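Local coordinates for acetyltransferase, GNAT family protein (Mycobacterium smegmatis, PDB 6C32) that binds acetyl-coenzyme A in a GNAT fold and may transfer its acetyl group to the N-terminal alanine of proteins, at residues A[94-99]-A[107-112]; A[147-152]-A[181-186]. All coordinates share one frame; numbering follows the deposited sequence.

Interaction 1 of 2, residues A[94-99]-A[107-112]; sequences LTIGNV and AWIGYW. With ACO (acetyl coenzyme *a), chain B.
Trp108 lays its indole across the backbone of Gly97, its antiparallel hydrogen-bonded partner in the hairpin. From CB the chain turns to a CG lodged between the backbone N and the carbonyl carbon (chi1 58°), which swings the ring over the neighbouring strand. CG itself passes 3.7 Å from Gly97 O. On the five-membered ring, CD1 and NE1 both meet Asn98 CB, each at 3.5 Å. CE2 and CZ2 then run over Gly97 CA, which stands 3.6 Å from the centroid of the six-membered ring in a CH-pi contact, 16° off the ring normal. Farther out, CZ3 comes within 3.5 Å of Thr95 O, and CH2 ends beside Thr95 CG2, the two side chains pointing the same way.

The strands themselves are held by paired N-H...O=C bonds, Thr95 with Gly110 and Gly97 with Trp108, each 2.9 Å between N and O. On the other face Ile109 CD1 rests against both Leu94 CD1 and Ile96 CG1, while Ala107 CB fills in against Ile96 CG2 and Val99 CG2.

Tyr111 ties the hairpin to the cofactor: its backbone N donates to the acetyl O of acetyl-CoA at 3.1 Å, and its backbone O accepts from N4P. The acetyl O also lies over the centre of the phenol ring, and the hydroxyl is hydrogen-bonded to Ser154 OG. Strand 80-86 flanks the hairpin beyond 89-97, strand 142-147 runs parallel beyond 106-113, and helix 152-161 packs Val157 and Leu158 against Tyr111.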
loop_
_atom_site.group_PDB
_atom_site.type_symbol
_atom_site.label_atom_id
_atom_site.label_comp_id
_atom_site.label_asym_id
_atom_site.label_seq_id
_atom_site.Cartn_x
_atom_site.Cartn_y
_atom_site.Cartn_z
ATOM N N LEU A 94 0.135 1.459 -3.516
ATOM C CA LEU A 94 -0.433 1.491 -2.177
ATOM C C LEU A 94 -1.910 1.175 -2.357
ATOM O O LEU A 94 -2.621 1.928 -3.024
ATOM C CB LEU A 94 -0.235 2.867 -1.529
ATOM C CG LEU A 94 -0.641 3.255 -0.082
ATOM C CD1 LEU A 94 -2.168 3.164 0.180
ATOM C CD2 LEU A 94 0.146 2.577 1.021
ATOM N N THR A 95 -2.363 0.060 -1.800
ATOM C CA THR A 95 -3.731 -0.403 -1.998
ATOM C C THR A 95 -4.443 -0.474 -0.656
ATOM O O THR A 95 -3.950 -1.107 0.282
ATOM C CB THR A 95 -3.769 -1.780 -2.673
ATOM O OG1 THR A 95 -3.004 -1.761 -3.888
ATOM C CG2 THR A 95 -5.212 -2.170 -2.990
ATOM N N ILE A 96 -5.590 0.187 -0.572
ATOM C CA ILE A 96 -6.523 0.025 0.534
ATOM C C ILE A 96 -7.610 -0.930 0.068
ATOM O O ILE A 96 -8.207 -0.726 -1.001
ATOM C CB ILE A 96 -7.093 1.387 0.968
ATOM C CG1 ILE A 96 -5.941 2.282 1.431
ATOM C CG2 ILE A 96 -8.120 1.232 2.083
ATOM C CD1 ILE A 96 -6.020 3.675 0.896
ATOM N N GLY A 97 -7.835 -2.012 0.832
ATOM C CA GLY A 97 -8.709 -3.076 0.394
ATOM C C GLY A 97 -9.717 -3.466 1.459
ATOM O O GLY A 97 -9.583 -3.122 2.643
ATOM N N ASN A 98 -10.728 -4.221 1.019
ATOM C CA ASN A 98 -11.774 -4.726 1.911
ATOM C C ASN A 98 -12.385 -3.586 2.731
ATOM O O ASN A 98 -12.556 -3.691 3.947
ATOM C CB ASN A 98 -11.214 -5.834 2.819
ATOM C CG ASN A 98 -12.297 -6.593 3.577
ATOM O OD1 ASN A 98 -13.418 -6.771 3.088
ATOM N ND2 ASN A 98 -11.961 -7.041 4.786
ATOM N N VAL A 99 -12.681 -2.468 2.060
ATOM C CA VAL A 99 -13.228 -1.300 2.746
ATOM C C VAL A 99 -14.668 -1.582 3.159
ATOM O O VAL A 99 -15.498 -2.000 2.344
ATOM C CB VAL A 99 -13.146 -0.050 1.850
ATOM C CG1 VAL A 99 -13.807 1.154 2.539
ATOM C CG2 VAL A 99 -11.681 0.287 1.515
ATOM N N ALA A 107 -10.550 -1.199 6.976
ATOM C CA ALA A 107 -9.965 -1.696 5.733
ATOM C C ALA A 107 -8.568 -2.214 6.047
ATOM O O ALA A 107 -8.001 -1.914 7.102
ATOM C CB ALA A 107 -9.881 -0.604 4.653
ATOM N N TRP A 108 -8.001 -2.963 5.106
ATOM C CA TRP A 108 -6.579 -3.280 5.162
ATOM C C TRP A 108 -5.796 -2.397 4.192
ATOM O O TRP A 108 -6.356 -1.778 3.279
ATOM C CB TRP A 108 -6.301 -4.774 4.884
ATOM C CG TRP A 108 -6.767 -5.362 3.553
ATOM C CD1 TRP A 108 -7.818 -6.224 3.366
ATOM C CD2 TRP A 108 -6.151 -5.207 2.255
ATOM N NE1 TRP A 108 -7.913 -6.583 2.039
ATOM C CE2 TRP A 108 -6.912 -5.971 1.335
ATOM C CE3 TRP A 108 -5.051 -4.481 1.779
ATOM C CZ2 TRP A 108 -6.601 -6.040 -0.033
ATOM C CZ3 TRP A 108 -4.749 -4.542 0.407
ATOM C CH2 TRP A 108 -5.526 -5.319 -0.477
ATOM N N ILE A 109 -4.481 -2.324 4.424
ATOM C CA ILE A 109 -3.582 -1.511 3.612
ATOM C C ILE A 109 -2.375 -2.363 3.230
ATOM O O ILE A 109 -1.877 -3.150 4.046
ATOM C CB ILE A 109 -3.173 -0.212 4.355
ATOM C CG1 ILE A 109 -2.589 0.820 3.382
ATOM C CG2 ILE A 109 -2.234 -0.484 5.538
ATOM C CD1 ILE A 109 -2.835 2.296 3.834
ATOM N N GLY A 110 -1.947 -2.258 1.970
ATOM C CA GLY A 110 -0.776 -2.981 1.498
ATOM C C GLY A 110 0.016 -2.102 0.550
ATOM O O GLY A 110 -0.491 -1.103 0.051
ATOM N N TYR A 111 1.274 -2.480 0.305
ATOM C CA TYR A 111 2.145 -1.620 -0.496
ATOM C C TYR A 111 3.343 -2.410 -1.005
ATOM O O TYR A 111 3.688 -3.477 -0.482
ATOM C CB TYR A 111 2.647 -0.411 0.318
ATOM C CG TYR A 111 3.090 -0.838 1.700
ATOM C CD1 TYR A 111 4.360 -1.383 1.921
ATOM C CD2 TYR A 111 2.216 -0.757 2.778
ATOM C CE1 TYR A 111 4.748 -1.817 3.203
ATOM C CE2 TYR A 111 2.591 -1.168 4.049
ATOM C CZ TYR A 111 3.854 -1.700 4.256
ATOM O OH TYR A 111 4.181 -2.113 5.523
ATOM N N TRP A 112 3.987 -1.847 -2.025
ATOM C CA TRP A 112 5.288 -2.325 -2.468
ATOM C C TRP A 112 5.987 -1.175 -3.180
ATOM O O TRP A 112 5.333 -0.276 -3.730
ATOM C CB TRP A 112 5.158 -3.556 -3.380
ATOM C CG TRP A 112 4.526 -3.261 -4.720
ATOM C CD1 TRP A 112 3.190 -3.351 -5.047
ATOM C CD2 TRP A 112 5.204 -2.860 -5.923
ATOM N NE1 TRP A 112 3.004 -3.018 -6.373
ATOM C CE2 TRP A 112 4.223 -2.717 -6.933
ATOM C CE3 TRP A 112 6.550 -2.611 -6.243
ATOM C CZ2 TRP A 112 4.543 -2.327 -8.238
ATOM C CZ3 TRP A 112 6.866 -2.218 -7.541
ATOM C CH2 TRP A 112 5.868 -2.081 -8.520
HETATM N N1A ACO B . 15.901 -5.610 8.770
HETATM C C2A ACO B . 15.544 -4.503 9.452
HETATM N N3A ACO B . 15.257 -3.351 8.831
HETATM C C4A ACO B . 15.331 -3.263 7.476
HETATM C C5A ACO B . 15.703 -4.373 6.726
HETATM C C6A ACO B . 15.993 -5.579 7.433
HETATM N N6A ACO B . 16.387 -6.797 6.675
HETATM N N7A ACO B . 15.690 -4.011 5.456
HETATM C C8A ACO B . 15.333 -2.740 5.392
HETATM N N9A ACO B . 15.129 -2.283 6.619
HETATM C C1B ACO B . 14.718 -0.919 7.001
HETATM C C2B ACO B . 15.116 0.014 6.226
HETATM O O2B ACO B . 16.476 0.487 6.518
HETATM C C3B ACO B . 14.022 1.207 6.553
HETATM O O3B ACO B . 14.227 1.689 7.907
HETATM P P3B ACO B . 15.310 2.880 8.326
HETATM O O7A ACO B . 16.751 2.380 8.160
HETATM O O8A ACO B . 14.981 3.212 9.782
HETATM O O9A ACO B . 15.141 4.103 7.453
HETATM C C4B ACO B . 12.854 0.584 6.572
HETATM O O4B ACO B . 13.155 -0.882 6.791
HETATM C C5B ACO B . 12.118 0.710 5.187
HETATM O O5B ACO B . 11.423 1.938 5.324
HETATM P P1A ACO B . 11.177 2.741 3.929
HETATM O O1A ACO B . 10.113 3.785 4.146
HETATM O O2A ACO B . 12.509 3.276 3.442
HETATM O O3A ACO B . 10.595 1.567 2.978
HETATM P P2A ACO B . 10.954 1.208 1.422
HETATM O O4A ACO B . 10.673 2.385 0.527
HETATM O O5A ACO B . 12.428 0.745 1.418
HETATM O O6A ACO B . 9.965 -0.063 1.030
HETATM C CBP ACO B . 9.154 -2.335 1.289
HETATM C CCP ACO B . 9.950 -1.182 1.947
HETATM C CDP ACO B . 9.074 -3.493 2.285
HETATM C CEP ACO B . 7.720 -1.829 0.955
HETATM C CAP ACO B . 9.882 -2.745 0.019
HETATM O OAP ACO B . 11.173 -3.330 0.347
HETATM C C9P ACO B . 9.118 -3.748 -0.784
HETATM O O9P ACO B . 8.305 -3.367 -1.623
HETATM N N8P ACO B . 9.375 -5.167 -0.560
HETATM C C7P ACO B . 8.727 -6.265 -1.286
HETATM C C6P ACO B . 7.186 -6.208 -1.185
HETATM C C5P ACO B . 6.731 -6.163 0.293
HETATM O O5P ACO B . 7.324 -6.785 1.190
HETATM N N4P ACO B . 5.573 -5.334 0.617
HETATM C C3P ACO B . 5.063 -5.263 2.030
HETATM C C2P ACO B . 4.236 -6.576 2.210
HETATM S S1P ACO B . 3.315 -6.472 3.770
HETATM C C ACO B . 2.174 -5.062 3.561
HETATM O O ACO B . 1.982 -4.575 2.480
HETATM C CH3 ACO B . 1.448 -4.515 4.830
#

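Interaction 2 of 2, residues A[147-152]-A[181-186]; sequences VRPENT and DHLLVA. With ACO (acetyl coenzyme *a), chain B.
Arg148 and His182 meet because both keep CG anti to their own carbonyl carbon (chi1 -66° and -77°). This sets Arg148 CG over one face of the imidazole, 3.7 Å from its centroid and offset toward the rim, as a CH-pi contact. Past CG the arginine bends at chi3, and its guanidinium plane ends up 46° from the imidazole plane instead of stacking on it.

NE of Arg148 is then placed for water 1, which lies in the guanidinium plane at its edge. That water accepts from NE and donates to Glu150 OE1 and to Asp181 O, joining the turn to the strand; NE and OE1 also form a salt bridge, 3.5 Å long. The backbones share one antiparallel hydrogen-bonded pair: Leu183 N reaches Val147 O at 2.7 Å, and Val147 N returns a 3.1 Å bond to Leu183 O. On the flank, Pro149 CG packs on Leu183 CG at 4.0 Å, while Pro149 CD sits against Asp181 O. Lys170 takes the carboxylate of Asp181 in a salt bridge, and the imidazole ND1 is hydrogen-bonded to Arg180 O.

Residues 148-151 form a type I turn, closed by Asn151 N to Arg148 O. At its end Asn151 is the N-cap of helix 152-161: OD1 accepts from Ser154 N, and ND2 donates to the pantetheine O5P at 2.9 Å, a nearly straight bond. A strand leading through a short turn into a helix whose N-cap holds the pantetheine and whose first residue, Thr152, touches the adenine fits the cofactor site of the GNAT fold.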
loop_
_atom_site.group_PDB
_atom_site.type_symbol
_atom_site.label_atom_id
_atom_site.label_comp_id
_atom_site.label_asym_id
_atom_site.label_seq_id
_atom_site.Cartn_x
_atom_site.Cartn_y
_atom_site.Cartn_z
ATOM N N VAL A 147 1.268 -9.079 7.617
ATOM C CA VAL A 147 2.673 -9.076 7.221
ATOM C C VAL A 147 3.356 -10.297 7.823
ATOM O O VAL A 147 3.165 -10.618 9.006
ATOM C CB VAL A 147 3.364 -7.767 7.652
ATOM C CG1 VAL A 147 3.241 -7.549 9.159
ATOM C CG2 VAL A 147 4.839 -7.744 7.189
ATOM N N ARG A 148 4.133 -11.004 7.006
ATOM C CA ARG A 148 4.838 -12.172 7.517
ATOM C C ARG A 148 5.821 -11.742 8.605
ATOM O O ARG A 148 6.488 -10.705 8.465
ATOM C CB ARG A 148 5.572 -12.895 6.388
ATOM C CG ARG A 148 4.639 -13.522 5.344
ATOM C CD ARG A 148 5.442 -14.261 4.275
ATOM N NE ARG A 148 6.261 -15.339 4.825
ATOM C CZ ARG A 148 7.181 -16.001 4.122
ATOM N NH1 ARG A 148 7.394 -15.693 2.848
ATOM N NH2 ARG A 148 7.891 -16.967 4.689
ATOM N N PRO A 149 5.916 -12.491 9.707
ATOM C CA PRO A 149 6.926 -12.165 10.730
ATOM C C PRO A 149 8.315 -12.021 10.158
ATOM O O PRO A 149 9.091 -11.189 10.643
ATOM C CB PRO A 149 6.842 -13.353 11.703
ATOM C CG PRO A 149 5.462 -13.887 11.524
ATOM C CD PRO A 149 5.141 -13.690 10.054
ATOM N N GLU A 150 8.634 -12.788 9.110
ATOM C CA GLU A 150 9.936 -12.731 8.457
ATOM C C GLU A 150 10.161 -11.429 7.693
ATOM O O GLU A 150 11.313 -11.093 7.398
ATOM C CB GLU A 150 10.081 -13.907 7.478
ATOM C CG GLU A 150 10.043 -15.290 8.113
ATOM C CD GLU A 150 8.633 -15.738 8.497
ATOM O OE1 GLU A 150 7.652 -15.163 7.979
ATOM O OE2 GLU A 150 8.512 -16.657 9.337
ATOM N N ASN A 151 9.094 -10.703 7.344
ATOM C CA ASN A 151 9.201 -9.501 6.509
ATOM C C ASN A 151 9.632 -8.318 7.376
ATOM O O ASN A 151 8.883 -7.371 7.621
ATOM C CB ASN A 151 7.880 -9.221 5.791
ATOM C CG ASN A 151 8.040 -8.238 4.638
ATOM O OD1 ASN A 151 9.049 -7.534 4.553
ATOM N ND2 ASN A 151 7.046 -8.193 3.736
ATOM N N THR A 152 10.883 -8.391 7.842
ATOM C CA THR A 152 11.415 -7.349 8.721
ATOM C C THR A 152 11.362 -5.953 8.112
ATOM O O THR A 152 11.026 -5.008 8.848
ATOM C CB THR A 152 12.857 -7.701 9.120
ATOM O OG1 THR A 152 12.928 -9.082 9.467
ATOM C CG2 THR A 152 13.289 -6.886 10.318
ATOM N N ASP A 181 2.041 -18.029 8.052
ATOM C CA ASP A 181 1.581 -17.171 9.137
ATOM C C ASP A 181 1.782 -15.706 8.762
ATOM O O ASP A 181 2.786 -15.340 8.138
ATOM C CB ASP A 181 2.366 -17.455 10.419
ATOM C CG ASP A 181 2.107 -18.833 10.993
ATOM O OD1 ASP A 181 1.299 -19.615 10.430
ATOM O OD2 ASP A 181 2.735 -19.120 12.032
ATOM N N HIS A 182 0.831 -14.860 9.154
ATOM C CA HIS A 182 0.975 -13.416 9.008
ATOM C C HIS A 182 0.610 -12.768 10.329
ATOM O O HIS A 182 -0.397 -13.135 10.945
ATOM C CB HIS A 182 0.071 -12.839 7.906
ATOM C CG HIS A 182 0.566 -13.086 6.521
ATOM N ND1 HIS A 182 0.667 -14.351 5.983
ATOM C CD2 HIS A 182 0.990 -12.228 5.560
ATOM C CE1 HIS A 182 1.127 -14.262 4.746
ATOM N NE2 HIS A 182 1.321 -12.986 4.462
ATOM N N LEU A 183 1.429 -11.817 10.763
ATOM C CA LEU A 183 1.033 -10.960 11.865
ATOM C C LEU A 183 -0.110 -10.058 11.415
ATOM O O LEU A 183 -0.200 -9.680 10.248
ATOM C CB LEU A 183 2.214 -10.107 12.327
ATOM C CG LEU A 183 3.322 -10.846 13.073
ATOM C CD1 LEU A 183 4.604 -10.019 13.032
ATOM C CD2 LEU A 183 2.874 -11.069 14.512
ATOM N N LEU A 184 -0.998 -9.730 12.347
ATOM C CA LEU A 184 -2.051 -8.751 12.123
ATOM C C LEU A 184 -1.706 -7.519 12.950
ATOM O O LEU A 184 -1.531 -7.622 14.171
ATOM C CB LEU A 184 -3.418 -9.305 12.523
ATOM C CG LEU A 184 -4.549 -8.287 12.380
ATOM C CD1 LEU A 184 -4.795 -7.994 10.878
ATOM C CD2 LEU A 184 -5.824 -8.769 13.099
ATOM N N VAL A 185 -1.570 -6.373 12.284
ATOM C CA VAL A 185 -1.287 -5.111 12.954
ATOM C C VAL A 185 -2.410 -4.141 12.615
ATOM O O VAL A 185 -3.095 -4.279 11.596
ATOM C CB VAL A 185 0.095 -4.522 12.574
ATOM C CG1 VAL A 185 1.225 -5.507 12.920
ATOM C CG2 VAL A 185 0.146 -4.148 11.090
ATOM N N ALA A 186 -2.613 -3.159 13.491
ATOM C CA ALA A 186 -3.726 -2.238 13.286
ATOM C C ALA A 186 -3.448 -0.897 13.945
ATOM O O ALA A 186 -2.604 -0.781 14.833
ATOM C CB ALA A 186 -5.040 -2.818 13.836
HETATM N N1A ACO B . 15.901 -5.610 8.770
HETATM C C2A ACO B . 15.544 -4.503 9.452
HETATM N N3A ACO B . 15.257 -3.351 8.831
HETATM C C4A ACO B . 15.331 -3.263 7.476
HETATM C C5A ACO B . 15.703 -4.373 6.726
HETATM C C6A ACO B . 15.993 -5.579 7.433
HETATM N N6A ACO B . 16.387 -6.797 6.675
HETATM N N7A ACO B . 15.690 -4.011 5.456
HETATM C C8A ACO B . 15.333 -2.740 5.392
HETATM N N9A ACO B . 15.129 -2.283 6.619
HETATM C C1B ACO B . 14.718 -0.919 7.001
HETATM C C2B ACO B . 15.116 0.014 6.226
HETATM O O2B ACO B . 16.476 0.487 6.518
HETATM C C3B ACO B . 14.022 1.207 6.553
HETATM O O3B ACO B . 14.227 1.689 7.907
HETATM P P3B ACO B . 15.310 2.880 8.326
HETATM O O7A ACO B . 16.751 2.380 8.160
HETATM O O8A ACO B . 14.981 3.212 9.782
HETATM O O9A ACO B . 15.141 4.103 7.453
HETATM C C4B ACO B . 12.854 0.584 6.572
HETATM O O4B ACO B . 13.155 -0.882 6.791
HETATM C C5B ACO B . 12.118 0.710 5.187
HETATM O O5B ACO B . 11.423 1.938 5.324
HETATM P P1A ACO B . 11.177 2.741 3.929
HETATM O O1A ACO B . 10.113 3.785 4.146
HETATM O O2A ACO B . 12.509 3.276 3.442
HETATM O O3A ACO B . 10.595 1.567 2.978
HETATM P P2A ACO B . 10.954 1.208 1.422
HETATM O O4A ACO B . 10.673 2.385 0.527
HETATM O O5A ACO B . 12.428 0.745 1.418
HETATM O O6A ACO B . 9.965 -0.063 1.030
HETATM C CBP ACO B . 9.154 -2.335 1.289
HETATM C CCP ACO B . 9.950 -1.182 1.947
HETATM C CDP ACO B . 9.074 -3.493 2.285
HETATM C CEP ACO B . 7.720 -1.829 0.955
HETATM C CAP ACO B . 9.882 -2.745 0.019
HETATM O OAP ACO B . 11.173 -3.330 0.347
HETATM C C9P ACO B . 9.118 -3.748 -0.784
HETATM O O9P ACO B . 8.305 -3.367 -1.623
HETATM N N8P ACO B . 9.375 -5.167 -0.560
HETATM C C7P ACO B . 8.727 -6.265 -1.286
HETATM C C6P ACO B . 7.186 -6.208 -1.185
HETATM C C5P ACO B . 6.731 -6.163 0.293
HETATM O O5P ACO B . 7.324 -6.785 1.190
HETATM N N4P ACO B . 5.573 -5.334 0.617
HETATM C C3P ACO B . 5.063 -5.263 2.030
HETATM C C2P ACO B . 4.236 -6.576 2.210
HETATM S S1P ACO B . 3.315 -6.472 3.770
HETATM C C ACO B . 2.174 -5.062 3.561
HETATM O O ACO B . 1.982 -4.575 2.480
HETATM C CH3 ACO B . 1.448 -4.515 4.830
HETATM O O HOH W 1 5.322 -16.442 7.485
#

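How the interactions relate
Interactions 1 and 2 belong to the same mixed sheet: strand 142-147 runs parallel to 106-113 and antiparallel to 178-188, so it bridges the hairpin of interaction 1 to the strand of interaction 2. Their centres are 15 Å apart and their nearest atoms about 6 Å, without touching; both meet acetyl-CoA. Segment 107-112 takes the acetyl and pantetheine end of the cofactor, whereas 147-152 reaches it from two places: Val147, ending strand 142-147, puts CG2 4.0 Å from the thioester S1P, and Asn151 at the start of helix 152-161 holds the pantetheine. Ser154 also joins the two, hydrogen-bonded to the Tyr111 hydroxyl and to the capping Asn151. Gly119, Gly121 and Thr124 are further cofactor partners.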